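Local coordinates for protein carbon monoxide oxidation system transcription regulator CooA-1 (Carboxydothermus hydrogenoformans, PDB 6CPB) that probably acts as a haem-based carbon monoxide sensor that binds DNA and regulates transcription, this chain being its haem-binding, cyclic nucleotide-binding-like domain, at residues Y93-I96 / R97-Q100. Residues are numbered along the deposited sequence; the frame is centred on the assembly and turned at random.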
ATOM      1  N   TYR A  93      12.698  10.666  -9.596  1.00 10.78           N
ATOM      2  CA  TYR A  93      11.769   9.687 -10.155  1.00 10.88           C
ATOM      3  C   TYR A  93      12.457   8.738 -11.127  1.00 11.34           C
ATOM      4  O   TYR A  93      13.465   9.073 -11.750  1.00 12.24           O
ATOM      5  CB  TYR A  93      10.560  10.352 -10.838  1.00 11.89           C
ATOM      6  CG  TYR A  93      10.888  11.198 -12.044  1.00 11.64           C
ATOM      7  CD1 TYR A  93      11.215  12.528 -11.898  1.00 12.92           C
ATOM      8  CD2 TYR A  93      10.848  10.676 -13.328  1.00 13.39           C
ATOM      9  CE1 TYR A  93      11.496  13.320 -12.982  1.00 14.83           C
ATOM     10  CE2 TYR A  93      11.118  11.467 -14.429  1.00 14.36           C
ATOM     11  CZ  TYR A  93      11.456  12.783 -14.241  1.00 14.71           C
ATOM     12  OH  TYR A  93      11.738  13.594 -15.312  1.00 16.94           O
ATOM     13  N   THR A  94      11.872   7.552 -11.258  1.00 11.99           N
ATOM     14  CA  THR A  94      12.340   6.564 -12.224  1.00 12.50           C
ATOM     15  C   THR A  94      11.156   5.703 -12.647  1.00 12.47           C
ATOM     16  O   THR A  94      10.125   5.685 -11.993  1.00 13.81           O
ATOM     17  CB  THR A  94      13.496   5.734 -11.643  1.00 13.41           C
ATOM     18  OG1 THR A  94      14.160   5.023 -12.692  1.00 15.87           O
ATOM     19  CG2 THR A  94      13.031   4.723 -10.611  1.00 13.85           C
ATOM     20  N   ASP A  95      11.304   4.995 -13.761  0.54 12.00           N
ATOM     21  CA  ASP A  95      10.219   4.139 -14.221  0.54 12.12           C
ATOM     22  C   ASP A  95      10.073   2.920 -13.314  0.54 12.33           C
ATOM     23  O   ASP A  95      11.035   2.461 -12.693  0.54 13.04           O
ATOM     24  CB  ASP A  95      10.469   3.677 -15.652  0.54 15.28           C
ATOM     25  CG  ASP A  95      11.733   2.869 -15.777  0.54 16.75           C
ATOM     26  OD1 ASP A  95      12.815   3.482 -15.876  0.54 17.85           O
ATOM     27  OD2 ASP A  95      11.651   1.622 -15.735  0.54 17.79           O
ATOM     28  N   ILE A  96       8.850   2.380 -13.263  0.54 12.62           N
ATOM     29  CA  ILE A  96       8.532   1.322 -12.302  0.54 13.46           C
ATOM     30  C   ILE A  96       9.417   0.091 -12.491  0.54 14.67           C
ATOM     31  O   ILE A  96       9.857  -0.516 -11.507  0.54 15.40           O
ATOM     32  CB  ILE A  96       7.028   0.981 -12.336  0.54 15.34           C
ATOM     33  CG1 ILE A  96       6.678   0.063 -11.160  0.54 18.12           C
ATOM     34  CG2 ILE A  96       6.626   0.351 -13.676  0.54 16.55           C
ATOM     35  CD1 ILE A  96       5.204  -0.196 -10.991  0.54 21.41           C
ATOM     36  N   ARG A  97       9.681  -0.318 -13.735  1.00 15.79           N
ATOM     37  CA  ARG A  97      10.527  -1.496 -13.922  1.00 19.19           C
ATOM     38  C   ARG A  97      11.905  -1.281 -13.313  1.00 16.57           C
ATOM     39  O   ARG A  97      12.459  -2.173 -12.654  1.00 16.82           O
ATOM     40  CB  ARG A  97      10.672  -1.814 -15.411  1.00 25.71           C
ATOM     41  CG  ARG A  97       9.447  -2.419 -16.073  1.00 40.13           C
ATOM     42  CD  ARG A  97       9.758  -2.771 -17.523  1.00 53.46           C
ATOM     43  NE  ARG A  97       8.591  -3.272 -18.246  1.00 64.56           N
ATOM     44  CZ  ARG A  97       8.197  -4.542 -18.260  1.00 73.43           C
ATOM     45  NH1 ARG A  97       8.866  -5.467 -17.581  1.00 76.17           N
ATOM     46  NH2 ARG A  97       7.121  -4.891 -18.953  1.00 76.31           N
ATOM     47  N   ASN A  98      12.493  -0.114 -13.547  1.00 15.95           N
ATOM     48  CA  ASN A  98      13.794   0.161 -12.968  1.00 15.02           C
ATOM     49  C   ASN A  98      13.714   0.166 -11.452  1.00 14.14           C
ATOM     50  O   ASN A  98      14.607  -0.350 -10.770  1.00 14.63           O
ATOM     51  CB  ASN A  98      14.345   1.479 -13.491  1.00 16.10           C
ATOM     52  CG  ASN A  98      15.786   1.674 -13.120  1.00 19.07           C
ATOM     53  OD1 ASN A  98      16.618   0.767 -13.292  1.00 21.27           O
ATOM     54  ND2 ASN A  98      16.103   2.844 -12.600  1.00 20.59           N
ATOM     55  N   PHE A  99      12.656   0.764 -10.906  1.00 13.71           N
ATOM     56  CA  PHE A  99      12.487   0.769  -9.460  1.00 13.83           C
ATOM     57  C   PHE A  99      12.435  -0.648  -8.898  1.00 13.72           C
ATOM     58  O   PHE A  99      13.045  -0.936  -7.866  1.00 14.04           O
ATOM     59  CB  PHE A  99      11.235   1.535  -9.064  1.00 14.38           C
ATOM     60  CG  PHE A  99      11.063   1.598  -7.594  1.00 14.77           C
ATOM     61  CD1 PHE A  99      11.921   2.373  -6.828  1.00 15.16           C
ATOM     62  CD2 PHE A  99      10.116   0.824  -6.957  1.00 15.07           C
ATOM     63  CE1 PHE A  99      11.798   2.417  -5.459  1.00 16.78           C
ATOM     64  CE2 PHE A  99       9.981   0.878  -5.565  1.00 15.77           C
ATOM     65  CZ  PHE A  99      10.817   1.673  -4.827  1.00 16.05           C
ATOM     66  N   GLN A 100      11.680  -1.536  -9.538  1.00 13.71           N
ATOM     67  CA  GLN A 100      11.595  -2.906  -9.048  1.00 14.92           C
ATOM     68  C   GLN A 100      12.960  -3.585  -9.065  1.00 15.51           C
ATOM     69  O   GLN A 100      13.300  -4.338  -8.145  1.00 17.13           O
ATOM     70  CB  GLN A 100      10.542  -3.665  -9.855  1.00 16.71           C
ATOM     71  CG  GLN A 100       9.119  -3.158  -9.556  1.00 19.35           C
ATOM     72  CD  GLN A 100       8.072  -3.645 -10.532  1.00 24.73           C
ATOM     73  OE1 GLN A 100       8.381  -4.026 -11.660  1.00 27.60           O
ATOM     74  NE2 GLN A 100       6.819  -3.627 -10.100  1.00 28.15           N
TER
HETATM   75  O   HOH W   1       8.871   0.649 -16.484  1.00 22.04           O
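Asp95 caps the first turn of helix 96-105 as its N-cap residue: in the conformer described, one of two modelled for Asp95, OD2 accepts from the backbone N of Asn98 at 2.9 Å, the N-H pointing at it with an angle of 158°. The donor arrives from above the carboxylate plane. In this conformer CG of Asp95 sits between its own backbone N and carbonyl carbon (chi1 61°), which turns the carboxylate back over the helix start, and OD1 lies 3.5 Å from CB of Asn98. A water shared by OD2 of Asp95 and N of Arg97, 3.0 Å from each, serves a second amide of the first turn. Behind the cap the helical backbone bonds begin, N of Phe99 to O of Asp95 and N of Gln100 to O of Ile96.

Asn98 also reaches back to the strand. Its ND2 donates to OG1 of Thr94 at 2.9 Å, the hydroxyl oxygen lying close to the amide plane; chi1 of -169° swings the amide toward the strand. The same ND2 bonds OE1 of Glu23, so two acceptors fix the amide's rotation. The methyl CG2 of Thr94 packs on CB of Phe99, 4.0 Å away, while the phenylalanine ring leads off to Phe109 and Met113 of helix 108-135. Replacing Thr94 by a valine would probably leave the ND2 of Asn98 with Glu23 but without its hydroxyl mate, the amide less firmly set.

Gln100 packs on Leu111 of the second subunit. The side chain of Ile96 is about 7 Å from that of His78, an axial haem-iron ligand of this protein. Within the cyclic nucleotide-binding-like domain, antiparallel strand 89-95 thus passes straight into a helix. The carboxylate of Asp95 and a water meet the amides of Asn98 and Arg97, and its negative charge would probably interact favourably with the positive N-terminal end of the helix dipole.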